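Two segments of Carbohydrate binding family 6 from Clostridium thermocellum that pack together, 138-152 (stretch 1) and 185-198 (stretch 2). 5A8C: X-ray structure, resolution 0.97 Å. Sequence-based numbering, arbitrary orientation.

Stretch 1, residues 138-152: DPLPGPLVSWNTPGV
Stretch 2 185-198: IRVIKLGNDMISTV

Stretch 1 has no regular helix or strand. It passes through a type I beta turn from Ser-146 to Thr-149, with Thr-149 N bonded to Ser-146 O at 3.0 Å. Beyond the turn, Val-152 N bonds to Thr-149 O at 3.1 Å. Gly-151 has phi/psi of 93/-10, where a CB would jam against the carbonyl O of Pro-150.

Stretch 2 starts as a strand at Ile-185. A type I turn from Gly-191 to Met-194 follows, and Met-194 N reaches Gly-191 O at 2.8 Å. The chain then folds back. Gly-191 N bonds to Ser-196 O at 2.9 Å, and Val-198 N to Lys-189 O at 2.9 Å. Met-194 has positive phi (68/8). Asp-193 (chi1 67°, p) braces this loop, its OD1 accepting from Ile-195 N at 3.1 Å and Ser-196 OG at 2.7 Å.

Two CA pairs set the register: Leu-144 CA lies 6.5 Å from Ser-196 CA, and Val-152 CA lies 6.8 Å from Arg-186 CA. The contact buries 501 Å², both sides summed.

At the first of these, Leu-144 (t, chi2 60°) covers the loop. Its CA-to-CB bond points sideways, but its end comes nearer. Leu-144 CD1 lies 3.5 Å from Ile-195 O and 3.6 Å from Ser-196 N, so it packs against backbone. Leu-144 CD2 meets Leu-190 CD2 at 4.2 Å. Leu-140 (m, chi2 -177°) places CD1 3.7 Å from Ile-195 O; its own N is held by Asp-138 OD1 at 2.8 Å. Pro-139 CG touches Ile-195 CD1 at 4.3 Å, with Ile-195 in p, chi2 166°.

Thr-197 (p) points toward stretch 1. Its CG2 lies 4.0 Å from Val-145 CG2. A water links the polar groups: it donates to Leu-144 O at 2.7 Å and hydrogen-bonds Thr-197 OG1 at 2.8 Å.

Ile-188 (chi1 -165°, chi2 165°, both t) also points toward stretch 1. Its CG2 meets Val-145 CG2 at 4.2 Å, with Val-145 in t. Its CD1 reaches Thr-149 CG2 at 3.5 Å. Thr-149 (m) turns its OG1 to Ser-146 N and accepts a hydrogen bond from it at 2.9 Å, leaving its methyl for this apolar contact.

Arg-186 makes the direct hydrogen bonds between the stretches. With chi angles -62°, -69°, -180° and -83°, its guanidinium presents an edge to Val-152 O. Arg-186 NE donates to Val-152 O at 2.9 Å and Arg-186 NH2 to the same oxygen at 3.2 Å. Arg-186 NH1 donates to Ile-185 O at 2.9 Å, which helps fix the group.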

ATOM      1  N   ASP A 138      12.728   0.574  13.188  1.00  7.19           N
ATOM      2  CA  ASP A 138      12.179  -0.758  13.462  1.00  7.12           C
ATOM      3  C   ASP A 138      12.768  -1.261  14.768  1.00  7.08           C
ATOM      4  O   ASP A 138      13.984  -1.370  14.887  1.00  7.91           O
ATOM      5  CB  ASP A 138      12.470  -1.689  12.275  1.00  7.55           C
ATOM      6  CG  ASP A 138      11.977  -3.109  12.459  1.00  7.97           C
ATOM      7  OD1 ASP A 138      11.792  -3.552  13.588  1.00  8.68           O
ATOM      8  OD2 ASP A 138      11.695  -3.745  11.383  1.00  8.94           O
ATOM      9  N   PRO A 139      11.921  -1.490  15.781  1.00  7.22           N
ATOM     10  CA  PRO A 139      12.433  -1.877  17.122  1.00  7.81           C
ATOM     11  C   PRO A 139      12.806  -3.332  17.253  1.00  7.64           C
ATOM     12  O   PRO A 139      13.329  -3.703  18.304  1.00  9.48           O
ATOM     13  CB  PRO A 139      11.251  -1.560  18.015  1.00  9.01           C
ATOM     14  CG  PRO A 139      10.042  -1.882  17.141  1.00  8.94           C
ATOM     15  CD  PRO A 139      10.449  -1.423  15.741  1.00  7.88           C
ATOM     16  N   LEU A 140      12.556  -4.143  16.232  1.00  7.20           N
ATOM     17  CA  LEU A 140      12.607  -5.595  16.393  1.00  7.37           C
ATOM     18  C   LEU A 140      13.925  -6.164  15.861  1.00  7.44           C
ATOM     19  O   LEU A 140      14.539  -5.626  14.933  1.00  8.66           O
ATOM     20  CB  LEU A 140      11.457  -6.245  15.615  1.00  7.59           C
ATOM     21  CG  LEU A 140      10.064  -5.833  16.051  1.00  8.65           C
ATOM     22  CD1 LEU A 140       9.020  -6.604  15.252  1.00  8.98           C
ATOM     23  CD2 LEU A 140       9.798  -5.912  17.528  1.00 10.38           C
ATOM     24  N   PRO A 141      14.339  -7.309  16.389  1.00  8.03           N
ATOM     25  CA  PRO A 141      15.558  -7.951  15.896  1.00  8.59           C
ATOM     26  C   PRO A 141      15.378  -8.671  14.570  1.00  8.45           C
ATOM     27  O   PRO A 141      16.374  -9.054  13.945  1.00 10.77           O
ATOM     28  CB  PRO A 141      15.914  -8.928  17.020  1.00 10.08           C
ATOM     29  CG  PRO A 141      14.601  -9.257  17.652  1.00 10.46           C
ATOM     30  CD  PRO A 141      13.814  -7.985  17.598  1.00  9.13           C
ATOM     31  N   GLY A 142      14.140  -8.913  14.166  1.00  8.80           N
ATOM     32  CA  GLY A 142      13.832  -9.595  12.938  1.00  8.44           C
ATOM     33  C   GLY A 142      12.461  -9.188  12.461  1.00  8.52           C
ATOM     34  O   GLY A 142      11.818  -8.302  13.031  1.00  8.75           O
ATOM     35  N   PRO A 143      12.001  -9.825  11.389  1.00  8.27           N
ATOM     36  CA  PRO A 143      10.683  -9.462  10.832  1.00  8.08           C
ATOM     37  C   PRO A 143       9.557  -9.676  11.817  1.00  7.23           C
ATOM     38  O   PRO A 143       9.541 -10.658  12.576  1.00  9.38           O
ATOM     39  CB  PRO A 143      10.566 -10.331   9.603  1.00  9.65           C
ATOM     40  CG  PRO A 143      11.612 -11.336   9.686  1.00 11.17           C
ATOM     41  CD  PRO A 143      12.678 -10.867  10.593  1.00  8.95           C
ATOM     42  N   LEU A 144       8.561  -8.844  11.711  1.00  7.15           N
ATOM     43  CA  LEU A 144       7.309  -8.990  12.414  1.00  7.48           C
ATOM     44  C   LEU A 144       6.574 -10.252  11.910  1.00  7.46           C
ATOM     45  O   LEU A 144       5.955 -10.986  12.699  1.00  8.83           O
ATOM     46  CB  LEU A 144       6.467  -7.750  12.249  1.00  7.69           C
ATOM     47  CG  LEU A 144       5.078  -7.775  12.873  1.00  8.32           C
ATOM     48  CD1 LEU A 144       5.132  -7.983  14.374  1.00  9.50           C
ATOM     49  CD2 LEU A 144       4.340  -6.475  12.579  1.00  9.03           C
ATOM     50  N   VAL A 145       6.573 -10.441  10.591  1.00  7.60           N
ATOM     51  CA  VAL A 145       5.978 -11.608   9.966  1.00  8.26           C
ATOM     52  C   VAL A 145       7.008 -12.211   9.012  1.00  8.31           C
ATOM     53  O   VAL A 145       7.636 -11.491   8.240  1.00  8.18           O
ATOM     54  CB  VAL A 145       4.683 -11.219   9.184  1.00  9.69           C
ATOM     55  CG1 VAL A 145       4.133 -12.442   8.456  1.00 12.11           C
ATOM     56  CG2 VAL A 145       3.628 -10.652  10.132  1.00 11.10           C
ATOM     57  N   SER A 146       7.213 -13.531   9.127  1.00 11.59           N
ATOM     58  CA  SER A 146       8.268 -14.217   8.381  1.00 14.07           C
ATOM     59  C   SER A 146       7.629 -15.495   7.809  1.00 12.89           C
ATOM     60  O   SER A 146       6.479 -15.857   8.117  1.00 12.78           O
ATOM     61  CB  SER A 146       9.437 -14.605   9.352  1.00 15.72           C
ATOM     62  OG  SER A 146       9.115 -15.719  10.131  1.00 18.19           O
ATOM     63  N   TRP A 147       8.438 -16.183   7.015  1.00 14.55           N
ATOM     64  CA  TRP A 147       8.039 -17.479   6.514  1.00 15.58           C
ATOM     65  C   TRP A 147       7.712 -18.469   7.634  1.00 14.97           C
ATOM     66  O   TRP A 147       7.005 -19.446   7.389  1.00 20.02           O
ATOM     67  CB  TRP A 147       9.151 -18.076   5.636  1.00 17.37           C
ATOM     68  CG  TRP A 147       9.228 -17.416   4.369  1.00 20.68           C
ATOM     69  CD1 TRP A 147      10.227 -16.609   3.886  1.00 25.93           C
ATOM     70  CD2 TRP A 147       8.248 -17.490   3.356  1.00 20.87           C
ATOM     71  NE1 TRP A 147       9.908 -16.158   2.621  1.00 27.76           N
ATOM     72  CE2 TRP A 147       8.693 -16.699   2.268  1.00 23.56           C
ATOM     73  CE3 TRP A 147       7.042 -18.181   3.247  1.00 23.46           C
ATOM     74  CZ2 TRP A 147       7.977 -16.596   1.107  1.00 21.39           C
ATOM     75  CZ3 TRP A 147       6.317 -18.048   2.096  1.00 26.70           C
ATOM     76  CH2 TRP A 147       6.798 -17.276   1.032  1.00 25.62           C
ATOM     77  N   ASN A 148       8.287 -18.261   8.825  1.00 15.66           N
ATOM     78  CA  ASN A 148       8.058 -19.173   9.938  1.00 17.00           C
ATOM     79  C   ASN A 148       6.937 -18.755  10.877  1.00 16.16           C
ATOM     80  O   ASN A 148       6.660 -19.486  11.826  1.00 18.78           O
ATOM     81  CB  ASN A 148       9.383 -19.346  10.683  1.00 21.51           C
ATOM     82  CG  ASN A 148      10.398 -20.132   9.873  1.00 27.08           C
ATOM     83  OD1 ASN A 148      10.038 -21.083   9.159  1.00 32.38           O
ATOM     84  ND2 ASN A 148      11.670 -19.744   9.967  1.00 32.73           N
ATOM     85  N   THR A 149       6.250 -17.654  10.568  1.00 13.56           N
ATOM     86  CA  THR A 149       5.120 -17.264  11.352  1.00 12.96           C
ATOM     87  C   THR A 149       4.023 -18.334  11.209  1.00 11.89           C
ATOM     88  O   THR A 149       3.687 -18.745  10.103  1.00 12.05           O
ATOM     89  CB  THR A 149       4.597 -15.935  10.870  1.00 12.91           C
ATOM     90  OG1 THR A 149       5.624 -14.938  11.071  1.00 13.21           O
ATOM     91  CG2 THR A 149       3.315 -15.539  11.579  1.00 13.86           C
ATOM     92  N   PRO A 150       3.427 -18.783  12.304  1.00 13.16           N
ATOM     93  CA  PRO A 150       2.385 -19.809  12.223  1.00 13.63           C
ATOM     94  C   PRO A 150       1.234 -19.394  11.343  1.00 12.54           C
ATOM     95  O   PRO A 150       0.781 -18.223  11.403  1.00 12.57           O
ATOM     96  CB  PRO A 150       1.974 -20.009  13.688  1.00 16.56           C
ATOM     97  CG  PRO A 150       3.247 -19.695  14.442  1.00 20.08           C
ATOM     98  CD  PRO A 150       3.760 -18.467  13.697  1.00 16.03           C
ATOM     99  N   GLY A 151       0.828 -20.317  10.462  1.00 12.62           N
ATOM    100  CA  GLY A 151      -0.289 -20.094   9.558  1.00 13.00           C
ATOM    101  C   GLY A 151       0.107 -19.549   8.205  1.00 12.79           C
ATOM    102  O   GLY A 151      -0.744 -19.486   7.304  1.00 14.79           O
ATOM    103  N   VAL A 152       1.353 -19.145   8.034  1.00 11.86           N
ATOM    104  CA  VAL A 152       1.784 -18.715   6.710  1.00 12.46           C
ATOM    105  C   VAL A 152       1.928 -19.877   5.753  1.00 13.29           C
ATOM    106  O   VAL A 152       1.227 -19.984   4.730  1.00 13.78           O
ATOM    107  CB  VAL A 152       3.058 -17.880   6.764  1.00 12.73           C
ATOM    108  CG1 VAL A 152       3.571 -17.573   5.384  1.00 15.08           C
ATOM    109  CG2 VAL A 152       2.774 -16.582   7.506  1.00 13.57           C
ATOM    110  N   ILE A 185      -3.239 -15.109  -0.093  1.00  7.66           N
ATOM    111  CA  ILE A 185      -3.469 -14.023   0.851  1.00  7.28           C
ATOM    112  C   ILE A 185      -3.434 -14.614   2.253  1.00  6.58           C
ATOM    113  O   ILE A 185      -3.953 -15.714   2.525  1.00  7.17           O
ATOM    114  CB  ILE A 185      -4.860 -13.384   0.644  1.00  7.81           C
ATOM    115  CG1 ILE A 185      -5.106 -12.965  -0.788  1.00  9.06           C
ATOM    116  CG2 ILE A 185      -5.047 -12.225   1.616  1.00  8.25           C
ATOM    117  CD1 ILE A 185      -6.546 -12.743  -1.135  1.00 10.16           C
ATOM    118  N   ARG A 186      -2.813 -13.887   3.165  1.00  6.30           N
ATOM    119  CA  ARG A 186      -2.830 -14.217   4.581  1.00  6.86           C
ATOM    120  C   ARG A 186      -3.276 -13.001   5.374  1.00  6.52           C
ATOM    121  O   ARG A 186      -3.079 -11.859   4.954  1.00  6.67           O
ATOM    122  CB  ARG A 186      -1.451 -14.662   5.054  1.00  7.66           C
ATOM    123  CG  ARG A 186      -0.928 -15.920   4.383  1.00  8.28           C
ATOM    124  CD  ARG A 186      -1.679 -17.183   4.765  1.00  8.76           C
ATOM    125  NE  ARG A 186      -1.152 -18.382   4.114  1.00  9.19           N
ATOM    126  CZ  ARG A 186      -1.464 -18.791   2.893  1.00  8.98           C
ATOM    127  NH1 ARG A 186      -2.316 -18.122   2.149  1.00  8.52           N
ATOM    128  NH2 ARG A 186      -0.935 -19.909   2.412  1.00 11.17           N
ATOM    129  N   VAL A 187      -3.862 -13.246   6.538  1.00  6.99           N
ATOM    130  CA  VAL A 187      -4.179 -12.189   7.474  1.00  6.91           C
ATOM    131  C   VAL A 187      -3.847 -12.676   8.873  1.00  6.62           C
ATOM    132  O   VAL A 187      -4.156 -13.809   9.246  1.00  7.76           O
ATOM    133  CB  VAL A 187      -5.637 -11.684   7.335  1.00  7.79           C
ATOM    134  CG1 VAL A 187      -6.676 -12.810   7.495  1.00  8.75           C
ATOM    135  CG2 VAL A 187      -5.921 -10.547   8.274  1.00  7.91           C
ATOM    136  N   ILE A 188      -3.209 -11.831   9.659  1.00  6.67           N
ATOM    137  CA  ILE A 188      -2.842 -12.152  11.035  1.00  6.92           C
ATOM    138  C   ILE A 188      -3.224 -11.003  11.948  1.00  6.61           C
ATOM    139  O   ILE A 188      -3.142  -9.830  11.569  1.00  6.77           O
ATOM    140  CB  ILE A 188      -1.354 -12.497  11.149  1.00  7.36           C
ATOM    141  CG1 ILE A 188      -1.020 -13.185  12.507  1.00  8.37           C
ATOM    142  CG2 ILE A 188      -0.450 -11.290  10.891  1.00  7.86           C
ATOM    143  CD1 ILE A 188       0.336 -13.854  12.513  1.00  9.39           C
ATOM    144  N   LYS A 189      -3.677 -11.316  13.156  1.00  7.10           N
ATOM    145  CA  LYS A 189      -3.881 -10.292  14.160  1.00  6.75           C
ATOM    146  C   LYS A 189      -2.586  -9.711  14.662  1.00  6.65           C
ATOM    147  O   LYS A 189      -1.599 -10.410  14.846  1.00  7.32           O
ATOM    148  CB  LYS A 189      -4.675 -10.891  15.334  1.00  7.49           C
ATOM    149  CG  LYS A 189      -6.061 -11.245  14.955  1.00  8.98           C
ATOM    150  CD  LYS A 189      -6.854 -11.819  16.144  1.00 11.29           C
ATOM    151  CE  LYS A 189      -6.307 -13.110  16.779  1.00 15.28           C
ATOM    152  NZ  LYS A 189      -6.294 -14.291  15.860  1.00 18.25           N
ATOM    153  N   LEU A 190      -2.598  -8.384  14.890  1.00  6.21           N
ATOM    154  CA  LEU A 190      -1.528  -7.698  15.602  1.00  6.39           C
ATOM    155  C   LEU A 190      -1.972  -7.336  16.988  1.00  6.53           C
ATOM    156  O   LEU A 190      -3.146  -7.024  17.224  1.00  7.54           O
ATOM    157  CB  LEU A 190      -1.077  -6.433  14.860  1.00  6.90           C
ATOM    158  CG  LEU A 190      -0.651  -6.597  13.397  1.00  7.40           C
ATOM    159  CD1 LEU A 190      -0.158  -5.281  12.867  1.00  8.93           C
ATOM    160  CD2 LEU A 190       0.348  -7.700  13.226  1.00  8.07           C
ATOM    161  N   GLY A 191      -1.029  -7.331  17.930  1.00  6.74           N
ATOM    162  CA  GLY A 191      -1.324  -6.830  19.245  1.00  7.30           C
ATOM    163  C   GLY A 191      -1.623  -5.348  19.242  1.00  6.73           C
ATOM    164  O   GLY A 191      -1.288  -4.610  18.293  1.00  7.13           O
ATOM    165  N   ASN A 192      -2.208  -4.872  20.345  1.00  7.17           N
ATOM    166  CA  ASN A 192      -2.538  -3.447  20.440  1.00  7.50           C
ATOM    167  C   ASN A 192      -1.277  -2.575  20.371  1.00  7.58           C
ATOM    168  O   ASN A 192      -1.392  -1.416  19.970  1.00  8.67           O
ATOM    169  CB  ASN A 192      -3.312  -3.131  21.709  1.00  8.60           C
ATOM    170  CG  ASN A 192      -4.764  -3.651  21.671  1.00  9.06           C
ATOM    171  OD1 ASN A 192      -5.253  -4.119  20.635  1.00  9.88           O
ATOM    172  ND2 ASN A 192      -5.437  -3.549  22.783  1.00 11.58           N
ATOM    173  N   ASP A 193      -0.104  -3.106  20.722  1.00  7.94           N
ATOM    174  CA  ASP A 193       1.145  -2.355  20.590  1.00  8.52           C
ATOM    175  C   ASP A 193       1.629  -2.261  19.168  1.00  7.49           C
ATOM    176  O   ASP A 193       2.618  -1.540  18.927  1.00  8.17           O
ATOM    177  CB  ASP A 193       2.226  -2.917  21.508  1.00 10.04           C
ATOM    178  CG  ASP A 193       2.748  -4.343  21.163  1.00 10.30           C
ATOM    179  OD1 ASP A 193       2.527  -4.849  20.043  1.00 10.04           O
ATOM    180  OD2 ASP A 193       3.486  -4.895  22.035  1.00 13.62           O
ATOM    181  N   MET A 194       0.996  -2.939  18.217  1.00  6.76           N
ATOM    182  CA  MET A 194       1.230  -2.816  16.802  1.00  6.33           C
ATOM    183  C   MET A 194       2.585  -3.315  16.323  1.00  6.76           C
ATOM    184  O   MET A 194       2.914  -3.237  15.136  1.00  7.31           O
ATOM    185  CB  MET A 194       0.978  -1.395  16.319  1.00  6.89           C
ATOM    186  CG  MET A 194      -0.450  -0.963  16.556  1.00  6.84           C
ATOM    187  SD  MET A 194      -1.679  -1.935  15.632  1.00  7.28           S
ATOM    188  CE  MET A 194      -1.653  -1.066  14.055  1.00  8.82           C
ATOM    189  N   ILE A 195       3.346  -3.969  17.223  1.00  7.00           N
ATOM    190  CA  ILE A 195       4.711  -4.450  16.933  1.00  7.25           C
ATOM    191  C   ILE A 195       4.863  -5.917  17.308  1.00  7.75           C
ATOM    192  O   ILE A 195       5.982  -6.400  17.434  1.00  8.80           O
ATOM    193  CB  ILE A 195       5.787  -3.560  17.599  1.00  8.04           C
ATOM    194  CG1 ILE A 195       5.661  -3.586  19.133  1.00  9.24           C
ATOM    195  CG2 ILE A 195       5.734  -2.157  17.048  1.00  8.17           C
ATOM    196  CD1 ILE A 195       6.878  -3.016  19.808  1.00 11.55           C
ATOM    197  N   SER A 196       3.727  -6.636  17.405  1.00  7.48           N
ATOM    198  CA  SER A 196       3.677  -8.031  17.754  1.00  7.68           C
ATOM    199  C   SER A 196       2.504  -8.639  17.042  1.00  7.66           C
ATOM    200  O   SER A 196       1.544  -7.933  16.702  1.00  7.90           O
ATOM    201  CB  SER A 196       3.514  -8.148  19.268  1.00  9.88           C
ATOM    202  OG  SER A 196       2.322  -7.533  19.738  1.00 10.99           O
ATOM    203  N   THR A 197       2.565  -9.953  16.835  1.00  8.24           N
ATOM    204  CA  THR A 197       1.449 -10.700  16.319  1.00  8.29           C
ATOM    205  C   THR A 197       0.746 -11.454  17.446  1.00  9.06           C
ATOM    206  O   THR A 197       1.343 -11.701  18.476  1.00 11.62           O
ATOM    207  CB  THR A 197       1.893 -11.654  15.204  1.00  9.68           C
ATOM    208  OG1 THR A 197       2.856 -12.560  15.704  1.00 11.87           O
ATOM    209  CG2 THR A 197       2.488 -10.944  14.000  1.00 10.53           C
ATOM    210  N   VAL A 198      -0.511 -11.794  17.199  1.00  8.76           N
ATOM    211  CA  VAL A 198      -1.285 -12.567  18.127  1.00  9.86           C
ATOM    212  C   VAL A 198      -1.859 -13.749  17.337  1.00 10.23           C
ATOM    213  O   VAL A 198      -2.543 -13.553  16.344  1.00 10.81           O
ATOM    214  CB  VAL A 198      -2.460 -11.745  18.729  1.00 11.75           C
ATOM    215  CG1 VAL A 198      -3.316 -12.631  19.651  1.00 14.66           C
ATOM    216  CG2 VAL A 198      -1.932 -10.562  19.489  1.00 13.00           C
TER
HETATM  217  O   HOH W   1       5.553 -12.400  14.953  1.00 14.95           O